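Local coordinates for protein bifunctional cytochrome P450/NADPH--P450 reductase (Deinococcus aerius, PDB 7F3H) that hydroxylates organic substrates through a heme-containing cytochrome P450 domain, probably with electrons that its NADPH-dependent reductase part passes on, at residues G25-L30 and L436-S441; R327-I332 and L442-E447. One frame throughout, in Å; residues are numbered along the deposited sequence.

Interaction 1: residues G25-L30 and L436-S441; sequences GDAPVL and LKVKQS
Val438 meets 25-30 on two fronts. Its carbonyl O lies 3.6 Å from Ala27 CB, and its CB lies 4.3 Å from Leu30 CD1; the side chain also packs on Trp329. Lys439 bends round at chi2, chi3 and chi4 and passes obliquely across Asp26, its CE 3.4 Å from Asp26 OD1. NZ stays beyond salt-bridge range of that carboxylate and pairs instead with Glu447. Strand 438-440 is one arm of a two-stranded antiparallel hairpin near the C-terminal end of the P450 fold, and this contact lays the start of helix 28-38 against it at the protein surface. Gln440 carries both hydrogen bonds of the contact: its backbone N donates to Asp26 O at 2.9 Å, and its OE1 accepts from Val29 N at 3.1 Å in a nearly straight bond (167° at the hydrogen). CG stands anti to the backbone N (chi1 -170°) and the chain runs on extended, so the amide reaches the first turn of the helix. There OE1 also touches Pro28 CD at 3.2 Å, and NE2 lies against Val29 CB at 3.6 Å.

Interaction 2: residues R327-I332 and L442-E447; sequences RFWSTI and LTIKPE. With HEM (protoporphyrin IX containing Fe), chain E.
Thr331 O and Ile444 N form the one hydrogen bond between 327-332 and 442-447, 3.0 Å long, with the N-H in the carbonyl plane on a lone pair. The same oxygen takes a CA-H...O contact from Thr443, whose CA is 3.0 Å away, so neighbouring residues of the loop-to-strand run share one acceptor. Apolar packing centres on Ile444. CG1 sits between the backbone N and the carbonyl carbon (chi1 53°), and CD1 continues to the rim of the Trp329 indole, in its plane and 3.9 Å from CE3. CD1 also rests 3.3 Å from Ser330 O. An alanine at Ile444 would probably open a gap beside Ser330 and leave this edge of the Trp329 ring without its apolar neighbour. One residue earlier, the side chains of Thr443 and Ile332 cross obliquely, CG2 of Thr443 3.9 Å from CG1 of Ile332. Heme contacts come from the 327-332 side: Ile332 CD1 lies 3.7 Å from HEM C1D, and Thr331 OG1 lies 3.4 Å from HEM CBC while it hydrogen-bonds to Thr271 O. Thr331 and Ile332 thus line the heme pocket, and the start of the strand backs the chain that carries them. The 327-332 segment takes in the last residues of helix 317-329, whose Arg327 bridges to Glu324 in the manner of the P450 ExxR motif, and the chain that follows. Helix 254-285 flanks the contact with Thr271, Glu270 and Phe278, the last stacked on Trp329; Leu442 packs on helix 175-190, and strand 444-446 pairs with strand 438-440.

How the interactions relate
From the N terminus, the chain passes 25-30 at the start of helix 28-38, and interaction 1 closes its loop 406 residues later at 436-441. The intervening chain contains 327-332, which runs out of helix 317-329; interaction 2 joins this to 442-447, closing a loop of 109 intervening residues. The two loops cross, because the segments alternate along the sequence. Strands 438-440 and 444-446 follow each other as one antiparallel hairpin, so its first arm receives the N-terminal helix start and its second begins against the heme-side chain. A probable backbone hydrogen bond between Lys437 O and Glu447 N, Leu436 packing on Trp329 and Val438 packing on Ile444 couple the contacts, whose centres are 9 Å apart.

Interaction 1: residues G25-L30 and L436-S441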
loop_
_atom_site.group_PDB
_atom_site.type_symbol
_atom_site.label_atom_id
_atom_site.label_comp_id
_atom_site.label_asym_id
_atom_site.label_seq_id
_atom_site.Cartn_x
_atom_site.Cartn_y
_atom_site.Cartn_z
ATOM N N GLY A 25 20.330 6.884 -1.399
ATOM C CA GLY A 25 19.331 7.701 -2.056
ATOM C C GLY A 25 17.980 7.629 -1.368
ATOM O O GLY A 25 17.792 6.968 -0.345
ATOM N N ASP A 26 17.028 8.365 -1.954
ATOM C CA ASP A 26 15.675 8.460 -1.426
ATOM C C ASP A 26 14.837 7.206 -1.666
ATOM O O ASP A 26 13.815 7.037 -0.992
ATOM C CB ASP A 26 14.935 9.623 -2.086
ATOM C CG ASP A 26 15.277 10.959 -1.489
ATOM O OD1 ASP A 26 15.577 10.993 -0.274
ATOM O OD2 ASP A 26 15.197 11.968 -2.238
ATOM N N ALA A 27 15.232 6.339 -2.623
ATOM C CA ALA A 27 14.453 5.169 -3.022
ATOM C C ALA A 27 15.328 4.084 -3.654
ATOM O O ALA A 27 15.325 3.947 -4.875
ATOM C CB ALA A 27 13.353 5.601 -3.995
ATOM N N PRO A 28 16.068 3.295 -2.871
ATOM C CA PRO A 28 16.992 2.300 -3.465
ATOM C C PRO A 28 16.333 1.230 -4.335
ATOM O O PRO A 28 17.028 0.617 -5.179
ATOM C CB PRO A 28 17.688 1.678 -2.243
ATOM C CG PRO A 28 16.982 2.230 -1.018
ATOM C CD PRO A 28 16.226 3.421 -1.407
ATOM N N VAL A 29 15.029 0.980 -4.175
ATOM C CA VAL A 29 14.390 0.029 -5.080
ATOM C C VAL A 29 14.557 0.464 -6.539
ATOM O O VAL A 29 14.597 -0.388 -7.437
ATOM C CB VAL A 29 12.906 -0.199 -4.709
ATOM C CG1 VAL A 29 12.056 0.970 -5.117
ATOM C CG2 VAL A 29 12.390 -1.525 -5.347
ATOM N N LEU A 30 14.725 1.767 -6.806
ATOM C CA LEU A 30 14.922 2.187 -8.205
ATOM C C LEU A 30 16.328 1.831 -8.715
ATOM O O LEU A 30 16.519 1.509 -9.904
ATOM C CB LEU A 30 14.652 3.686 -8.352
ATOM C CG LEU A 30 13.233 4.101 -7.968
ATOM C CD1 LEU A 30 12.939 5.566 -8.320
ATOM C CD2 LEU A 30 12.244 3.167 -8.629
ATOM N N LEU A 436 8.882 14.048 -11.076
ATOM C CA LEU A 436 8.603 12.951 -10.156
ATOM C C LEU A 436 9.815 12.679 -9.277
ATOM O O LEU A 436 10.922 12.474 -9.785
ATOM C CB LEU A 436 8.193 11.697 -10.933
ATOM C CG LEU A 436 7.984 10.450 -10.057
ATOM C CD1 LEU A 436 6.879 10.645 -9.044
ATOM C CD2 LEU A 436 7.696 9.240 -10.903
ATOM N N LYS A 437 9.599 12.756 -7.958
ATOM C CA LYS A 437 10.577 12.447 -6.914
ATOM C C LYS A 437 9.922 11.420 -5.998
ATOM O O LYS A 437 8.888 11.702 -5.383
ATOM C CB LYS A 437 11.019 13.696 -6.129
ATOM C CG LYS A 437 12.467 13.631 -5.581
ATOM C CD LYS A 437 12.819 14.765 -4.595
ATOM C CE LYS A 437 13.600 15.901 -5.300
ATOM N NZ LYS A 437 14.433 16.742 -4.382
ATOM N N VAL A 438 10.459 10.201 -5.996
ATOM C CA VAL A 438 9.902 9.072 -5.255
ATOM C C VAL A 438 10.659 8.888 -3.940
ATOM O O VAL A 438 11.895 8.918 -3.912
ATOM C CB VAL A 438 9.947 7.797 -6.108
ATOM C CG1 VAL A 438 9.360 6.634 -5.336
ATOM C CG2 VAL A 438 9.204 8.031 -7.404
ATOM N N LYS A 439 9.930 8.764 -2.837
ATOM C CA LYS A 439 10.545 8.459 -1.552
ATOM C C LYS A 439 10.088 7.078 -1.093
ATOM O O LYS A 439 8.899 6.732 -1.197
ATOM C CB LYS A 439 10.217 9.527 -0.489
ATOM C CG LYS A 439 10.870 9.307 0.920
ATOM C CD LYS A 439 12.360 9.622 1.085
ATOM C CE LYS A 439 12.531 11.150 1.159
ATOM N NZ LYS A 439 11.930 11.718 2.431
ATOM N N GLN A 440 11.053 6.295 -0.606
ATOM C CA GLN A 440 10.852 4.937 -0.130
ATOM C C GLN A 440 11.019 4.883 1.390
ATOM O O GLN A 440 12.058 5.286 1.922
ATOM C CB GLN A 440 11.837 3.979 -0.798
ATOM C CG GLN A 440 11.471 2.545 -0.494
ATOM C CD GLN A 440 12.332 1.571 -1.228
ATOM O OE1 GLN A 440 13.380 1.936 -1.788
ATOM N NE2 GLN A 440 11.909 0.316 -1.242
ATOM N N SER A 441 9.994 4.364 2.070
ATOM C CA SER A 441 9.999 3.978 3.472
ATOM C C SER A 441 9.454 2.559 3.558
ATOM O O SER A 441 10.028 1.636 2.968
ATOM C CB SER A 441 9.161 4.958 4.282
ATOM O OG SER A 441 7.808 4.925 3.851
#

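Interaction 2: residues R327-I332 and L442-E447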
loop_
_atom_site.group_PDB
_atom_site.type_symbol
_atom_site.label_atom_id
_atom_site.label_comp_id
_atom_site.label_asym_id
_atom_site.label_seq_id
_atom_site.Cartn_x
_atom_site.Cartn_y
_atom_site.Cartn_z
ATOM N N ARG A 327 0.476 -1.139 -11.781
ATOM C CA ARG A 327 1.561 -1.784 -12.523
ATOM C C ARG A 327 2.793 -0.875 -12.631
ATOM O O ARG A 327 3.917 -1.339 -12.445
ATOM C CB ARG A 327 1.101 -2.243 -13.910
ATOM C CG ARG A 327 2.109 -3.172 -14.592
ATOM C CD ARG A 327 1.619 -3.624 -15.950
ATOM N NE ARG A 327 1.667 -2.531 -16.914
ATOM C CZ ARG A 327 2.763 -2.160 -17.568
ATOM N NH1 ARG A 327 3.906 -2.805 -17.361
ATOM N NH2 ARG A 327 2.714 -1.128 -18.404
ATOM N N PHE A 328 2.612 0.424 -12.939
ATOM C CA PHE A 328 3.757 1.342 -12.961
ATOM C C PHE A 328 4.356 1.586 -11.577
ATOM O O PHE A 328 5.580 1.707 -11.461
ATOM C CB PHE A 328 3.438 2.736 -13.524
ATOM C CG PHE A 328 3.514 2.862 -15.010
ATOM C CD1 PHE A 328 3.800 1.772 -15.809
ATOM C CD2 PHE A 328 3.576 4.128 -15.580
ATOM C CE1 PHE A 328 3.928 1.907 -17.185
ATOM C CE2 PHE A 328 3.733 4.295 -16.953
ATOM C CZ PHE A 328 3.905 3.165 -17.765
ATOM N N TRP A 329 3.532 1.768 -10.540
ATOM C CA TRP A 329 3.999 2.356 -9.270
ATOM C C TRP A 329 3.321 1.685 -8.065
ATOM O O TRP A 329 2.704 2.320 -7.218
ATOM C CB TRP A 329 3.773 3.876 -9.262
ATOM C CG TRP A 329 4.696 4.618 -10.199
ATOM C CD1 TRP A 329 4.363 5.264 -11.361
ATOM C CD2 TRP A 329 6.119 4.760 -10.052
ATOM N NE1 TRP A 329 5.501 5.807 -11.945
ATOM C CE2 TRP A 329 6.588 5.493 -11.166
ATOM C CE3 TRP A 329 7.036 4.349 -9.076
ATOM C CZ2 TRP A 329 7.929 5.822 -11.325
ATOM C CZ3 TRP A 329 8.370 4.670 -9.241
ATOM C CH2 TRP A 329 8.805 5.404 -10.355
ATOM N N SER A 330 3.428 0.357 -8.009
ATOM C CA SER A 330 2.983 -0.421 -6.853
ATOM C C SER A 330 3.694 0.046 -5.579
ATOM O O SER A 330 4.934 0.071 -5.507
ATOM C CB SER A 330 3.250 -1.899 -7.151
ATOM O OG SER A 330 2.625 -2.772 -6.250
ATOM N N THR A 331 2.907 0.382 -4.551
ATOM C CA THR A 331 3.449 1.170 -3.456
ATOM C C THR A 331 4.147 0.338 -2.380
ATOM O O THR A 331 4.906 0.906 -1.586
ATOM C CB THR A 331 2.353 2.051 -2.827
ATOM O OG1 THR A 331 1.243 1.244 -2.393
ATOM C CG2 THR A 331 1.835 3.074 -3.858
ATOM N N ILE A 332 3.934 -0.975 -2.320
ATOM C CA ILE A 332 4.893 -1.797 -1.576
ATOM C C ILE A 332 5.704 -2.566 -2.601
ATOM O O ILE A 332 5.264 -3.626 -3.084
ATOM C CB ILE A 332 4.259 -2.758 -0.560
ATOM C CG1 ILE A 332 3.387 -2.034 0.477
ATOM C CG2 ILE A 332 5.385 -3.479 0.159
ATOM C CD1 ILE A 332 2.647 -2.994 1.470
ATOM N N LEU A 442 8.364 2.343 4.303
ATOM C CA LEU A 442 7.644 1.084 4.126
ATOM C C LEU A 442 7.075 1.008 2.711
ATOM O O LEU A 442 7.090 -0.057 2.078
ATOM C CB LEU A 442 6.539 0.941 5.179
ATOM C CG LEU A 442 5.825 -0.409 5.371
ATOM C CD1 LEU A 442 6.638 -1.321 6.311
ATOM C CD2 LEU A 442 4.344 -0.258 5.853
ATOM N N THR A 443 6.631 2.152 2.181
ATOM C CA THR A 443 5.986 2.322 0.887
ATOM C C THR A 443 6.800 3.298 0.039
ATOM O O THR A 443 7.817 3.832 0.476
ATOM C CB THR A 443 4.556 2.833 1.061
ATOM O OG1 THR A 443 4.583 3.914 1.995
ATOM C CG2 THR A 443 3.637 1.725 1.614
ATOM N N ILE A 444 6.390 3.463 -1.216
ATOM C CA ILE A 444 6.926 4.485 -2.113
ATOM C C ILE A 444 5.842 5.485 -2.417
ATOM O O ILE A 444 4.639 5.206 -2.327
ATOM C CB ILE A 444 7.540 3.964 -3.427
ATOM C CG1 ILE A 444 6.535 3.071 -4.137
ATOM C CG2 ILE A 444 8.898 3.381 -3.198
ATOM C CD1 ILE A 444 6.968 2.660 -5.520
ATOM N N LYS A 445 6.286 6.677 -2.740
ATOM C CA LYS A 445 5.284 7.721 -2.733
ATOM C C LYS A 445 5.819 8.949 -3.457
ATOM O O LYS A 445 7.030 9.218 -3.355
ATOM C CB LYS A 445 4.960 7.867 -1.229
ATOM C CG LYS A 445 6.190 8.224 -0.291
ATOM C CD LYS A 445 5.756 7.939 1.149
ATOM C CE LYS A 445 6.795 8.618 1.979
ATOM N NZ LYS A 445 8.191 8.085 1.824
ATOM N N PRO A 446 5.001 9.675 -4.243
ATOM C CA PRO A 446 5.495 10.931 -4.838
ATOM C C PRO A 446 5.598 12.015 -3.782
ATOM O O PRO A 446 4.735 12.125 -2.912
ATOM C CB PRO A 446 4.465 11.272 -5.928
ATOM C CG PRO A 446 3.354 10.389 -5.781
ATOM C CD PRO A 446 3.671 9.303 -4.778
ATOM N N GLU A 447 6.731 12.718 -3.780
ATOM C CA GLU A 447 7.029 13.710 -2.759
ATOM C C GLU A 447 7.036 15.091 -3.402
ATOM O O GLU A 447 7.401 15.230 -4.571
ATOM C CB GLU A 447 8.373 13.377 -2.114
ATOM C CG GLU A 447 8.546 13.847 -0.688
ATOM C CD GLU A 447 9.913 13.492 -0.153
ATOM O OE1 GLU A 447 10.802 13.229 -0.989
ATOM O OE2 GLU A 447 10.079 13.372 1.081
HETATM C CHA HEM E . -0.839 -7.019 3.095
HETATM C CHB HEM E . -4.343 -4.238 4.994
HETATM C CHC HEM E . -4.078 -1.295 1.118
HETATM C CHD HEM E . -0.384 -3.910 -0.622
HETATM C C1A HEM E . -1.808 -6.527 3.934
HETATM C C2A HEM E . -2.155 -7.075 5.228
HETATM C C3A HEM E . -3.148 -6.341 5.753
HETATM C C4A HEM E . -3.410 -5.245 4.834
HETATM C CMA HEM E . -3.840 -6.576 7.121
HETATM C CAA HEM E . -1.542 -8.361 5.804
HETATM C CBA HEM E . -2.455 -9.523 5.398
HETATM C CGA HEM E . -1.993 -10.858 5.984
HETATM O O1A HEM E . -2.886 -11.574 6.514
HETATM O O2A HEM E . -0.774 -11.201 6.051
HETATM C C1B HEM E . -4.616 -3.220 4.104
HETATM C C2B HEM E . -5.648 -2.200 4.243
HETATM C C3B HEM E . -5.596 -1.427 3.144
HETATM C C4B HEM E . -4.492 -1.886 2.322
HETATM C CMB HEM E . -6.649 -2.133 5.415
HETATM C CAB HEM E . -6.385 -0.155 2.763
HETATM C CBB HEM E . -7.239 0.483 3.567
HETATM C C1C HEM E . -3.044 -1.730 0.305
HETATM C C2C HEM E . -2.641 -1.169 -0.992
HETATM C C3C HEM E . -1.608 -1.922 -1.414
HETATM C C4C HEM E . -1.361 -2.965 -0.465
HETATM C CMC HEM E . -3.276 0.076 -1.680
HETATM C CAC HEM E . -0.761 -1.866 -2.676
HETATM C CBC HEM E . -0.978 -0.974 -3.632
HETATM C C1D HEM E . -0.179 -4.976 0.232
HETATM C C2D HEM E . 0.868 -5.986 0.104
HETATM C C3D HEM E . 0.719 -6.826 1.127
HETATM C C4D HEM E . -0.391 -6.393 1.951
HETATM C CMD HEM E . 1.944 -6.092 -1.010
HETATM C CAD HEM E . 1.609 -8.030 1.380
HETATM C CBD HEM E . 2.740 -7.466 2.198
HETATM C CGD HEM E . 3.802 -8.486 2.427
HETATM O O1D HEM E . 4.578 -8.235 3.381
HETATM O O2D HEM E . 3.875 -9.518 1.682
HETATM N NA HEM E . -2.574 -5.396 3.746
HETATM N NB HEM E . -3.943 -3.008 2.925
HETATM N NC HEM E . -2.225 -2.813 0.593
HETATM N ND HEM E . -0.924 -5.260 1.365
HETATM FE FE HEM E . -2.456 -4.216 2.077
#